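Local coordinates for protein protoporphyrinogen oxidase (Exiguobacterium sibiricum, PDB 3LOV) that probably catalyses the FAD-dependent, oxygen-consuming oxidation of coproporphyrinogen III to coproporphyrin III in heme b biosynthesis, at residues A46-D51 with I55-D60; S309-T314 with E378-A383; F330-N333 with P337-I340; L360-G365 with Q382-D387. All coordinates share one frame; numbering follows the deposited sequence.

Interaction 1: residues A46-D51 with I55-D60. With FAD (flavin-adenine dinucleotide), chain B.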
# COMPACT_ATOMS: atom_id res chain seq x y z
N ALA A 46 0.57 -8.98 9.11
CA ALA A 46 0.85 -10.24 9.79
C ALA A 46 2.35 -10.55 9.63
O ALA A 46 2.91 -10.27 8.56
CB ALA A 46 -0.00 -11.35 9.18
N THR A 47 3.02 -11.08 10.66
CA THR A 47 4.46 -11.34 10.56
C THR A 47 4.76 -12.77 10.98
O THR A 47 4.39 -13.20 12.07
CB THR A 47 5.28 -10.39 11.44
OG1 THR A 47 4.82 -9.04 11.28
CG2 THR A 47 6.79 -10.48 11.10
N TYR A 48 5.43 -13.50 10.10
CA TYR A 48 5.92 -14.84 10.44
C TYR A 48 7.16 -14.73 11.35
O TYR A 48 8.19 -14.15 10.95
CB TYR A 48 6.29 -15.61 9.17
CG TYR A 48 6.74 -17.05 9.41
CD1 TYR A 48 5.81 -18.07 9.66
CD2 TYR A 48 8.08 -17.39 9.35
CE1 TYR A 48 6.22 -19.37 9.86
CE2 TYR A 48 8.50 -18.70 9.56
CZ TYR A 48 7.57 -19.67 9.81
OH TYR A 48 7.99 -20.95 10.00
N ARG A 49 7.05 -15.28 12.56
CA ARG A 49 8.07 -15.14 13.60
C ARG A 49 8.35 -16.48 14.28
O ARG A 49 7.99 -16.69 15.40
CB ARG A 49 7.60 -14.12 14.64
CG ARG A 49 7.62 -12.67 14.14
CD ARG A 49 6.93 -11.71 15.13
NE ARG A 49 5.50 -11.94 15.19
CZ ARG A 49 4.66 -11.39 16.08
NH1 ARG A 49 5.08 -10.56 17.02
NH2 ARG A 49 3.36 -11.67 16.01
N GLU A 50 8.93 -17.42 13.56
CA GLU A 50 9.31 -18.71 14.14
C GLU A 50 10.71 -18.93 13.66
O GLU A 50 11.12 -18.34 12.67
CB GLU A 50 8.44 -19.86 13.65
CG GLU A 50 6.94 -19.65 13.74
CD GLU A 50 6.40 -19.78 15.14
OE1 GLU A 50 7.11 -20.31 16.03
OE2 GLU A 50 5.24 -19.34 15.34
N ASP A 51 11.45 -19.78 14.38
CA ASP A 51 12.83 -20.16 14.05
C ASP A 51 13.79 -19.02 13.84
O ASP A 51 14.65 -19.11 12.99
CB ASP A 51 12.81 -21.05 12.81
CG ASP A 51 11.86 -22.22 12.98
OD1 ASP A 51 11.44 -22.49 14.12
OD2 ASP A 51 11.52 -22.86 11.97
N ILE A 55 9.53 -12.34 9.11
CA ILE A 55 9.24 -12.21 7.68
C ILE A 55 7.81 -11.70 7.53
O ILE A 55 6.90 -12.31 8.07
CB ILE A 55 9.41 -13.57 6.98
CG1 ILE A 55 10.88 -14.00 7.00
CG2 ILE A 55 8.93 -13.52 5.53
CD1 ILE A 55 11.10 -15.47 6.61
N GLU A 56 7.63 -10.59 6.83
CA GLU A 56 6.30 -9.97 6.70
C GLU A 56 5.43 -10.71 5.67
O GLU A 56 5.91 -11.08 4.62
CB GLU A 56 6.40 -8.47 6.35
CG GLU A 56 7.18 -7.64 7.40
CD GLU A 56 6.49 -7.59 8.74
OE1 GLU A 56 5.32 -8.01 8.83
OE2 GLU A 56 7.12 -7.09 9.71
N ARG A 57 4.18 -10.97 6.03
CA ARG A 57 3.25 -11.62 5.13
C ARG A 57 2.48 -10.64 4.30
O ARG A 57 2.07 -10.97 3.21
CB ARG A 57 2.26 -12.49 5.89
CG ARG A 57 2.85 -13.78 6.43
CD ARG A 57 1.69 -14.58 7.00
NE ARG A 57 2.07 -15.81 7.64
CZ ARG A 57 1.79 -17.02 7.20
NH1 ARG A 57 1.19 -17.21 6.03
NH2 ARG A 57 2.17 -18.07 7.92
N GLY A 58 2.26 -9.44 4.83
CA GLY A 58 1.60 -8.34 4.12
C GLY A 58 2.52 -7.15 3.88
O GLY A 58 3.59 -7.30 3.32
N PRO A 59 2.11 -5.96 4.28
CA PRO A 59 3.04 -4.81 4.21
C PRO A 59 4.37 -5.12 4.93
O PRO A 59 4.37 -5.74 6.00
CB PRO A 59 2.32 -3.70 4.99
CG PRO A 59 0.92 -4.10 5.13
CD PRO A 59 0.84 -5.62 4.94
N ASP A 60 5.50 -4.75 4.36
CA ASP A 60 6.75 -5.00 5.07
C ASP A 60 7.28 -3.77 5.77
O ASP A 60 8.14 -3.87 6.64
CB ASP A 60 7.80 -5.70 4.17
CG ASP A 60 8.49 -4.76 3.19
OD1 ASP A 60 7.97 -3.67 2.92
OD2 ASP A 60 9.57 -5.14 2.70
PA FAD B . -7.50 -4.26 6.69
O1A FAD B . -6.09 -4.53 7.09
O2A FAD B . -8.04 -4.92 5.48
O5B FAD B . -8.45 -4.62 7.93
C5B FAD B . -9.84 -4.77 7.80
C4B FAD B . -10.33 -5.51 9.05
O4B FAD B . -11.76 -5.52 9.09
C3B FAD B . -9.83 -6.94 9.07
O3B FAD B . -9.31 -7.29 10.34
C2B FAD B . -11.09 -7.70 8.72
O2B FAD B . -11.14 -8.97 9.27
C1B FAD B . -12.18 -6.84 9.32
N9A FAD B . -13.53 -7.02 8.74
C8A FAD B . -13.95 -7.30 7.46
N7A FAD B . -15.30 -7.38 7.43
C5A FAD B . -15.76 -7.14 8.70
C6A FAD B . -17.03 -7.06 9.27
N6A FAD B . -18.13 -7.21 8.54
N1A FAD B . -17.16 -6.80 10.63
C2A FAD B . -16.04 -6.58 11.40
N3A FAD B . -14.79 -6.63 10.82
C4A FAD B . -14.65 -6.92 9.52
N1 FAD B . 1.12 -0.28 3.02
C2 FAD B . 2.32 0.25 3.38
O2 FAD B . 2.38 1.33 3.99
N3 FAD B . 3.48 -0.40 3.05
C4 FAD B . 3.49 -1.55 2.35
O4 FAD B . 4.55 -2.09 2.11
C4X FAD B . 2.29 -2.10 1.93
N5 FAD B . 2.28 -3.30 1.26
C5X FAD B . 1.05 -3.84 0.87
C6 FAD B . 1.01 -5.04 0.15
C7 FAD B . -0.22 -5.59 -0.25
C7M FAD B . -0.25 -6.89 -1.01
C8 FAD B . -1.42 -4.97 0.11
C8M FAD B . -2.77 -5.52 -0.31
C9 FAD B . -1.40 -3.78 0.84
C9A FAD B . -0.17 -3.20 1.22
N10 FAD B . -0.15 -2.01 1.96
C10 FAD B . 1.09 -1.46 2.30
C1' FAD B . -1.39 -1.25 2.35
C2' FAD B . -1.77 -1.64 3.80
O2' FAD B . -2.07 -2.99 3.83
C3' FAD B . -2.97 -0.86 4.35
O3' FAD B . -2.49 0.45 4.61
C4' FAD B . -3.58 -1.40 5.67
O4' FAD B . -3.37 -2.77 5.94
C5' FAD B . -5.09 -1.24 5.69
O5' FAD B . -5.57 -1.60 6.96
P FAD B . -7.12 -1.45 7.26
O1P FAD B . -7.72 -0.22 6.62
O2P FAD B . -7.46 -1.66 8.71
O3P FAD B . -7.78 -2.70 6.44
O HOH W 1 2.86 -7.77 7.15
O HOH W 2 2.53 -15.73 10.53

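Interaction 2: residues S309-T314 with E378-A383. With FAD (flavin-adenine dinucleotide), chain B.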
# COMPACT_ATOMS: atom_id res chain seq x y z
N SER A 309 -6.50 -8.75 -6.16
CA SER A 309 -5.91 -9.57 -5.10
C SER A 309 -4.44 -9.82 -5.34
O SER A 309 -4.00 -9.92 -6.46
CB SER A 309 -6.61 -10.94 -4.99
OG SER A 309 -7.97 -10.74 -4.68
N THR A 310 -3.71 -9.98 -4.24
CA THR A 310 -2.28 -10.21 -4.26
C THR A 310 -1.97 -11.42 -3.38
O THR A 310 -2.58 -11.57 -2.32
CB THR A 310 -1.48 -8.97 -3.71
OG1 THR A 310 -1.86 -7.78 -4.41
CG2 THR A 310 0.05 -9.19 -3.84
N ALA A 311 -1.06 -12.28 -3.83
CA ALA A 311 -0.40 -13.25 -2.95
C ALA A 311 1.09 -12.89 -2.76
O ALA A 311 1.76 -12.43 -3.71
CB ALA A 311 -0.50 -14.65 -3.51
N THR A 312 1.60 -13.08 -1.55
CA THR A 312 3.03 -13.07 -1.33
C THR A 312 3.48 -14.51 -1.11
O THR A 312 2.82 -15.29 -0.41
CB THR A 312 3.46 -12.14 -0.17
OG1 THR A 312 2.90 -12.62 1.06
CG2 THR A 312 3.00 -10.68 -0.43
N VAL A 313 4.57 -14.88 -1.77
CA VAL A 313 5.09 -16.24 -1.71
C VAL A 313 6.56 -16.09 -1.31
O VAL A 313 7.35 -15.54 -2.06
CB VAL A 313 4.90 -17.00 -3.04
CG1 VAL A 313 5.44 -18.47 -2.91
CG2 VAL A 313 3.42 -16.98 -3.46
N THR A 314 6.87 -16.49 -0.09
CA THR A 314 8.19 -16.30 0.48
C THR A 314 8.86 -17.64 0.51
O THR A 314 8.28 -18.61 0.96
CB THR A 314 8.13 -15.72 1.91
OG1 THR A 314 7.71 -14.34 1.86
CG2 THR A 314 9.52 -15.80 2.56
N GLU A 378 -0.21 -25.23 -4.30
CA GLU A 378 0.74 -25.98 -5.13
C GLU A 378 0.87 -25.34 -6.50
O GLU A 378 1.97 -25.24 -7.03
CB GLU A 378 0.36 -27.46 -5.28
CG GLU A 378 -0.08 -28.14 -3.97
CD GLU A 378 -1.58 -27.95 -3.72
OE1 GLU A 378 -2.37 -28.55 -4.50
OE2 GLU A 378 -1.97 -27.21 -2.78
N VAL A 379 -0.25 -24.89 -7.08
CA VAL A 379 -0.22 -24.19 -8.37
C VAL A 379 0.47 -22.80 -8.29
O VAL A 379 1.25 -22.43 -9.16
CB VAL A 379 -1.63 -24.06 -8.97
CG1 VAL A 379 -1.63 -23.16 -10.14
CG2 VAL A 379 -2.15 -25.43 -9.37
N LEU A 380 0.18 -22.06 -7.23
CA LEU A 380 0.81 -20.76 -6.96
C LEU A 380 2.32 -20.92 -6.72
O LEU A 380 3.15 -20.23 -7.29
CB LEU A 380 0.15 -20.14 -5.74
CG LEU A 380 0.43 -18.71 -5.31
CD1 LEU A 380 0.38 -17.72 -6.51
CD2 LEU A 380 -0.59 -18.34 -4.25
N GLN A 381 2.67 -21.88 -5.88
CA GLN A 381 4.06 -22.15 -5.60
C GLN A 381 4.84 -22.57 -6.84
O GLN A 381 5.95 -22.09 -7.09
CB GLN A 381 4.15 -23.25 -4.57
CG GLN A 381 5.55 -23.68 -4.30
CD GLN A 381 5.65 -24.36 -2.97
OE1 GLN A 381 4.70 -24.33 -2.18
NE2 GLN A 381 6.81 -24.97 -2.71
N GLN A 382 4.25 -23.46 -7.63
CA GLN A 382 4.90 -23.96 -8.83
C GLN A 382 5.15 -22.83 -9.85
O GLN A 382 6.24 -22.72 -10.40
CB GLN A 382 4.09 -25.13 -9.43
CG GLN A 382 4.68 -25.78 -10.70
CD GLN A 382 6.15 -26.16 -10.56
OE1 GLN A 382 6.95 -25.96 -11.47
NE2 GLN A 382 6.52 -26.71 -9.40
N ALA A 383 4.16 -21.96 -10.05
CA ALA A 383 4.32 -20.81 -10.94
C ALA A 383 5.45 -19.89 -10.47
O ALA A 383 6.30 -19.49 -11.26
CB ALA A 383 3.01 -20.03 -11.03
PA FAD B . -7.50 -4.26 6.69
O1A FAD B . -6.09 -4.53 7.09
O2A FAD B . -8.04 -4.92 5.48
O5B FAD B . -8.45 -4.62 7.93
C5B FAD B . -9.84 -4.77 7.80
C4B FAD B . -10.33 -5.51 9.05
O4B FAD B . -11.76 -5.52 9.09
C3B FAD B . -9.83 -6.94 9.07
O3B FAD B . -9.31 -7.29 10.34
C2B FAD B . -11.09 -7.70 8.72
O2B FAD B . -11.14 -8.97 9.27
C1B FAD B . -12.18 -6.84 9.32
N9A FAD B . -13.53 -7.02 8.74
C8A FAD B . -13.95 -7.30 7.46
N7A FAD B . -15.30 -7.38 7.43
C5A FAD B . -15.76 -7.14 8.70
C6A FAD B . -17.03 -7.06 9.27
N6A FAD B . -18.13 -7.21 8.54
N1A FAD B . -17.16 -6.80 10.63
C2A FAD B . -16.04 -6.58 11.40
N3A FAD B . -14.79 -6.63 10.82
C4A FAD B . -14.65 -6.92 9.52
N1 FAD B . 1.12 -0.28 3.02
C2 FAD B . 2.32 0.25 3.38
O2 FAD B . 2.38 1.33 3.99
N3 FAD B . 3.48 -0.40 3.05
C4 FAD B . 3.49 -1.55 2.35
O4 FAD B . 4.55 -2.09 2.11
C4X FAD B . 2.29 -2.10 1.93
N5 FAD B . 2.28 -3.30 1.26
C5X FAD B . 1.05 -3.84 0.87
C6 FAD B . 1.01 -5.04 0.15
C7 FAD B . -0.22 -5.59 -0.25
C7M FAD B . -0.25 -6.89 -1.01
C8 FAD B . -1.42 -4.97 0.11
C8M FAD B . -2.77 -5.52 -0.31
C9 FAD B . -1.40 -3.78 0.84
C9A FAD B . -0.17 -3.20 1.22
N10 FAD B . -0.15 -2.01 1.96
C10 FAD B . 1.09 -1.46 2.30
C1' FAD B . -1.39 -1.25 2.35
C2' FAD B . -1.77 -1.64 3.80
O2' FAD B . -2.07 -2.99 3.83
C3' FAD B . -2.97 -0.86 4.35
O3' FAD B . -2.49 0.45 4.61
C4' FAD B . -3.58 -1.40 5.67
O4' FAD B . -3.37 -2.77 5.94
C5' FAD B . -5.09 -1.24 5.69
O5' FAD B . -5.57 -1.60 6.96
P FAD B . -7.12 -1.45 7.26
O1P FAD B . -7.72 -0.22 6.62
O2P FAD B . -7.46 -1.66 8.71
O3P FAD B . -7.78 -2.70 6.44

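Interaction 3: residues F330-N333 with P337-I340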
# COMPACT_ATOMS: atom_id res chain seq x y z
N PHE A 330 13.73 -6.95 -7.66
CA PHE A 330 13.33 -6.50 -8.99
C PHE A 330 11.82 -6.36 -9.15
O PHE A 330 11.06 -7.05 -8.45
CB PHE A 330 13.91 -7.44 -10.08
CG PHE A 330 13.42 -8.88 -10.01
CD1 PHE A 330 12.23 -9.25 -10.64
CD2 PHE A 330 14.16 -9.86 -9.36
CE1 PHE A 330 11.77 -10.55 -10.57
CE2 PHE A 330 13.71 -11.18 -9.30
CZ PHE A 330 12.52 -11.53 -9.92
N VAL A 331 11.40 -5.47 -10.05
CA VAL A 331 10.01 -5.34 -10.51
C VAL A 331 9.90 -5.90 -11.95
O VAL A 331 10.88 -5.87 -12.70
CB VAL A 331 9.55 -3.87 -10.44
CG1 VAL A 331 9.46 -3.40 -9.00
CG2 VAL A 331 10.51 -2.96 -11.22
N VAL A 332 8.74 -6.46 -12.31
CA VAL A 332 8.56 -7.11 -13.61
C VAL A 332 7.64 -6.30 -14.54
O VAL A 332 6.53 -5.88 -14.18
CB VAL A 332 7.97 -8.53 -13.46
CG1 VAL A 332 7.90 -9.29 -14.84
CG2 VAL A 332 8.78 -9.30 -12.42
N ASN A 333 8.10 -6.12 -15.78
CA ASN A 333 7.25 -5.52 -16.80
C ASN A 333 6.08 -6.49 -17.06
O ASN A 333 6.27 -7.69 -17.22
CB ASN A 333 8.03 -5.24 -18.06
CG ASN A 333 7.21 -4.50 -19.11
OD1 ASN A 333 6.05 -4.86 -19.38
ND2 ASN A 333 7.79 -3.47 -19.70
N PRO A 337 6.89 -12.74 -19.91
CA PRO A 337 6.20 -14.02 -19.65
C PRO A 337 6.42 -14.61 -18.24
O PRO A 337 7.11 -15.63 -18.10
CB PRO A 337 6.74 -14.93 -20.76
CG PRO A 337 8.13 -14.40 -21.00
CD PRO A 337 8.02 -12.92 -20.85
N TYR A 338 5.86 -13.96 -17.22
CA TYR A 338 6.04 -14.36 -15.82
C TYR A 338 4.75 -14.18 -15.05
O TYR A 338 3.96 -13.32 -15.36
CB TYR A 338 7.14 -13.53 -15.14
CG TYR A 338 8.47 -13.64 -15.81
CD1 TYR A 338 9.29 -14.73 -15.56
CD2 TYR A 338 8.89 -12.69 -16.71
CE1 TYR A 338 10.52 -14.87 -16.17
CE2 TYR A 338 10.12 -12.82 -17.34
CZ TYR A 338 10.93 -13.92 -17.06
OH TYR A 338 12.15 -14.08 -17.68
N SER A 339 4.56 -15.01 -14.04
CA SER A 339 3.49 -14.85 -13.09
C SER A 339 3.81 -13.82 -12.01
O SER A 339 2.92 -13.10 -11.58
CB SER A 339 3.20 -16.20 -12.43
OG SER A 339 2.83 -17.16 -13.41
N ILE A 340 5.07 -13.71 -11.59
CA ILE A 340 5.42 -12.75 -10.55
C ILE A 340 5.53 -11.30 -11.04
O ILE A 340 6.07 -11.03 -12.12
CB ILE A 340 6.67 -13.16 -9.75
CG1 ILE A 340 7.97 -13.10 -10.56
CG2 ILE A 340 6.51 -14.55 -9.21
CD1 ILE A 340 9.21 -13.63 -9.75

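Interaction 4: residues L360-G365 with Q382-D387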
# COMPACT_ATOMS: atom_id res chain seq x y z
N LEU A 360 13.63 -15.13 -0.36
CA LEU A 360 13.02 -14.43 -1.49
C LEU A 360 11.51 -14.27 -1.22
O LEU A 360 10.84 -15.21 -0.79
CB LEU A 360 13.29 -15.15 -2.83
CG LEU A 360 14.76 -15.35 -3.32
CD1 LEU A 360 14.82 -16.10 -4.67
CD2 LEU A 360 15.51 -14.02 -3.45
N ARG A 361 10.97 -13.07 -1.43
CA ARG A 361 9.51 -12.84 -1.32
C ARG A 361 9.00 -12.35 -2.68
O ARG A 361 9.36 -11.26 -3.11
CB ARG A 361 9.11 -11.84 -0.21
CG ARG A 361 7.55 -11.79 0.00
CD ARG A 361 7.05 -11.12 1.28
NE ARG A 361 7.05 -9.67 1.19
CZ ARG A 361 6.17 -8.85 1.79
NH1 ARG A 361 5.19 -9.31 2.57
NH2 ARG A 361 6.27 -7.55 1.61
N ALA A 362 8.24 -13.20 -3.37
CA ALA A 362 7.63 -12.85 -4.65
C ALA A 362 6.18 -12.38 -4.43
O ALA A 362 5.50 -12.83 -3.53
CB ALA A 362 7.70 -14.01 -5.64
N PHE A 363 5.75 -11.42 -5.24
CA PHE A 363 4.37 -10.95 -5.28
C PHE A 363 3.71 -11.44 -6.57
O PHE A 363 4.36 -11.50 -7.63
CB PHE A 363 4.32 -9.43 -5.25
CG PHE A 363 4.78 -8.84 -3.94
CD1 PHE A 363 6.12 -8.78 -3.62
CD2 PHE A 363 3.87 -8.29 -3.06
CE1 PHE A 363 6.55 -8.21 -2.42
CE2 PHE A 363 4.30 -7.71 -1.84
CZ PHE A 363 5.61 -7.67 -1.54
N VAL A 364 2.43 -11.79 -6.46
CA VAL A 364 1.61 -12.24 -7.61
C VAL A 364 0.27 -11.52 -7.55
O VAL A 364 -0.34 -11.45 -6.47
CB VAL A 364 1.35 -13.79 -7.58
CG1 VAL A 364 0.30 -14.17 -8.64
CG2 VAL A 364 2.65 -14.60 -7.82
N GLY A 365 -0.20 -11.00 -8.69
CA GLY A 365 -1.48 -10.34 -8.77
C GLY A 365 -1.38 -8.94 -9.34
O GLY A 365 -0.57 -8.14 -8.88
N GLN A 382 4.25 -23.46 -7.63
CA GLN A 382 4.90 -23.96 -8.83
C GLN A 382 5.15 -22.83 -9.85
O GLN A 382 6.24 -22.72 -10.40
CB GLN A 382 4.09 -25.13 -9.43
CG GLN A 382 4.68 -25.78 -10.70
CD GLN A 382 6.15 -26.16 -10.56
OE1 GLN A 382 6.95 -25.96 -11.47
NE2 GLN A 382 6.52 -26.71 -9.40
N ALA A 383 4.16 -21.96 -10.05
CA ALA A 383 4.32 -20.81 -10.94
C ALA A 383 5.45 -19.89 -10.47
O ALA A 383 6.30 -19.49 -11.26
CB ALA A 383 3.01 -20.03 -11.03
N VAL A 384 5.46 -19.57 -9.18
CA VAL A 384 6.51 -18.71 -8.61
C VAL A 384 7.89 -19.38 -8.79
O VAL A 384 8.87 -18.72 -9.18
CB VAL A 384 6.23 -18.33 -7.11
CG1 VAL A 384 7.48 -17.68 -6.45
CG2 VAL A 384 5.08 -17.37 -7.00
N LEU A 385 7.96 -20.68 -8.51
CA LEU A 385 9.24 -21.40 -8.62
C LEU A 385 9.77 -21.43 -10.04
O LEU A 385 10.95 -21.14 -10.27
CB LEU A 385 9.15 -22.83 -8.09
CG LEU A 385 9.68 -22.88 -6.66
CD1 LEU A 385 9.03 -23.99 -5.79
CD2 LEU A 385 11.21 -22.95 -6.69
N GLN A 386 8.90 -21.76 -10.99
CA GLN A 386 9.30 -21.73 -12.40
C GLN A 386 9.85 -20.36 -12.82
O GLN A 386 10.81 -20.27 -13.57
CB GLN A 386 8.12 -22.04 -13.29
CG GLN A 386 7.58 -23.44 -13.13
CD GLN A 386 6.55 -23.79 -14.20
OE1 GLN A 386 6.48 -23.12 -15.24
NE2 GLN A 386 5.77 -24.84 -13.94
N ASP A 387 9.18 -19.30 -12.39
CA ASP A 387 9.61 -17.96 -12.76
C ASP A 387 11.01 -17.77 -12.24
O ASP A 387 11.90 -17.42 -12.99
CB ASP A 387 8.68 -16.87 -12.21
CG ASP A 387 7.39 -16.72 -13.00
OD1 ASP A 387 7.27 -17.35 -14.06
OD2 ASP A 387 6.47 -15.97 -12.57

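Interaction 1: residues A46-D51 with I55-D60
Thr47 and Glu56 face each other on one side of a short antiparallel ribbon, as a non-hydrogen-bonded pair. The glutamate chain bends back at its second torsion (chi2 -65°), which brings OE1 to the hydroxyl: Thr47 OG1 donates to Glu56 OE1 over 2.7 Å, on the syn side of the carboxylate but 30° out of its plane. The other oxygen, OE2, takes the backbone N-H of Leu235, and both residues are buried. With an alanine in place of Glu56, the Thr47 hydroxyl and the Leu235 amide are each likely to lose their acceptor in a buried spot. On the opposite face, Tyr48 and Ile55 lie CB to CB at 4.3 Å, and their backbones exchange two bonds, Tyr48 N to Ile55 O at 2.8 Å and Ile55 N to Tyr48 O at 2.9 Å. The tyrosine ring leads off to meet the guanidinium of Arg57 obliquely, the planes 67° apart and CD1 4.0 Å from NH2; its hydroxyl bonds to Gln400. Arg57 N closes the pairing on Ala46 O at 2.9 Å. Past it, a water accepts from Ala46 N and Gly58 N and probably donates to Pro59 O. Pro59 then lays CA 3.4 Å from FAD N5. The whole is a beta hairpin whose second strand leads, through Arg57 and Gly58, to Pro59 and Asp60 of the flavin pocket.

Interaction 2: residues S309-T314 with E378-A383
Leu380 meets Ala311 and Val313 where helix 377-392 packs on the mixed beta sheet of this flavin-containing amine oxidoreductase fold, the sheet being represented here by strand 307-318. The contact itself is wholly apolar. Both strand residues point their CB toward the helix, being two apart on the same face, and one leucine serves both. Its CD2 methyl sits 3.8 Å from Ala311 CB, while its branch carbon CG lies 3.9 Å from Val313 CG2. With CG swung away from the backbone N (chi1 -171°), Leu380 reaches out from the helix to the strand and slides past Val313 in the opposite direction. Val313 meets it with the CG2 branch, the one anti to its own carbonyl carbon. All three residues are buried.

The hydrogen bonds run within each element or to its neighbours. In the helix, Gln382 N reaches Glu378 O at 3.0 Å and Ala383 N reaches Val379 O at 3.1 Å, the usual i to i-4 pattern. The strand is paired on both edges: Ala311 and Val313 bond through their backbones to Val364 and Ala362, and Thr310, Thr312 and Thr314 to strand 400-411.

Contact with the cofactor belongs to the sheet's other face. Thr312 points away from the helix and bonds through OG1 to Arg57 O. Thr310 touches the dimethylbenzene end of the flavin by van der Waals packing, with its CB 3.6 Å from FAD C7M and its CG2 3.7 Å from the same methyl.

Interaction 3: residues F330-N333 with P337-I340
The Phe330 ring is met at its edge, near its plane, by the CD1 methyl of Ile340, 3.9 Å from CZ; Val332 CG2, from its own strand, also lies at that ring's edge and in its plane. The Tyr338 ring takes Val332 CG1 obliquely, at 4.0 Å from CD2. These residues belong to a beta hairpin in the mixed sheet, where strand 329-332 turns back through a loop toward strand 340-345, its antiparallel neighbour.

Val332 is the middle of the contact. It points toward the returning chain, and both its methyls border the carbonyl oxygen of Ile340. CG2 comes up against it more closely, 3.2 Å from Ile340 O and 4.3 Å from Ile340 CG1. CG1, anti to the backbone N (chi1 -175°), is 3.7 Å from the same Ile340 O and also reaches the tyrosine, whose side chain Val332 crosses at about a right angle. An alanine in place of Val332 is likely to open a gap between the Tyr338 ring and Ile340, leaving the ring with less to hold its rotation.

Around these groups, helix 377-392 covers the same side: Ile391 touches the side chains of Phe330 and Tyr338, and Asp387 OD2 accepts the Ile340 amide. Leu93 of strand 90-94 packs on the same two side chains. Ile340 touches Ala362 and Val364 of the next strand.

Ile340 reaches the phenylalanine because CG1 sits between its backbone N and carbonyl carbon (chi1 69°) and the chain then runs out extended. The two side chains cross almost perpendicularly, and the methyl at the end, CD1, is 4.1 Å from Phe330 CE1.

Interaction 4: residues L360-G365 with Q382-D387
Val384 carries the tight part of this contact, setting one methyl on each of two strand residues. Its CG1 lies 3.8 Å from Ala362 CB, and its CG2 lies 3.8 Å from Val364 CG2. The fork works because CG1 stands anti to the backbone N (chi1 168°), which turns both branches toward the strand; Val364 and Val384 cross obliquely. The backbones come nearest at the alanine, with Ala362 CA 7.2 Å from Val384 CA. Val313 and Ile340, from the strands flanking 357-364, touch Val384 too, so the valine is packed against three neighbouring strands.

The far side of the helix is different in kind. Gln382 and Gln386, one turn apart, face solvent and bond to each other: Gln386 NE2 gives a proton to Gln382 OE1 over 3.0 Å, in the plane of the acceptor's carbonyl and on a lone pair. Between these extremes, Asp387 is buried, its polar end engaged by the neighbouring loop.

This is an amphipathic helix packed on a sheet, methyl against methyl inside and amides outside; between the two segments themselves the contact rests on methyl packing and the burial of apolar surface.

Overall arrangement
Interactions 2 and 4 share helix 377-392 and lie 6 Å apart, centre to centre, on adjacent strands joined by Val313 O to Ala362 N at 2.8 Å. Interaction 3 extends the same side of the sheet, its centre 9 Å from that of interaction 4, linked through Ile340 N and Asp387 OD2 at 2.8 Å. The hairpin of interaction 1 meets the sheet's other face, where Arg57 O and Thr312 OG1 are 2.8 Å apart and Gly58 O lies 2.7 Å from Arg361 NH1. FAD is touched directly by interactions 1 and 2, whereas the side chain of Ile340 in interaction 3 stays about 13 Å from it. The sheet thus separates helix from flavin.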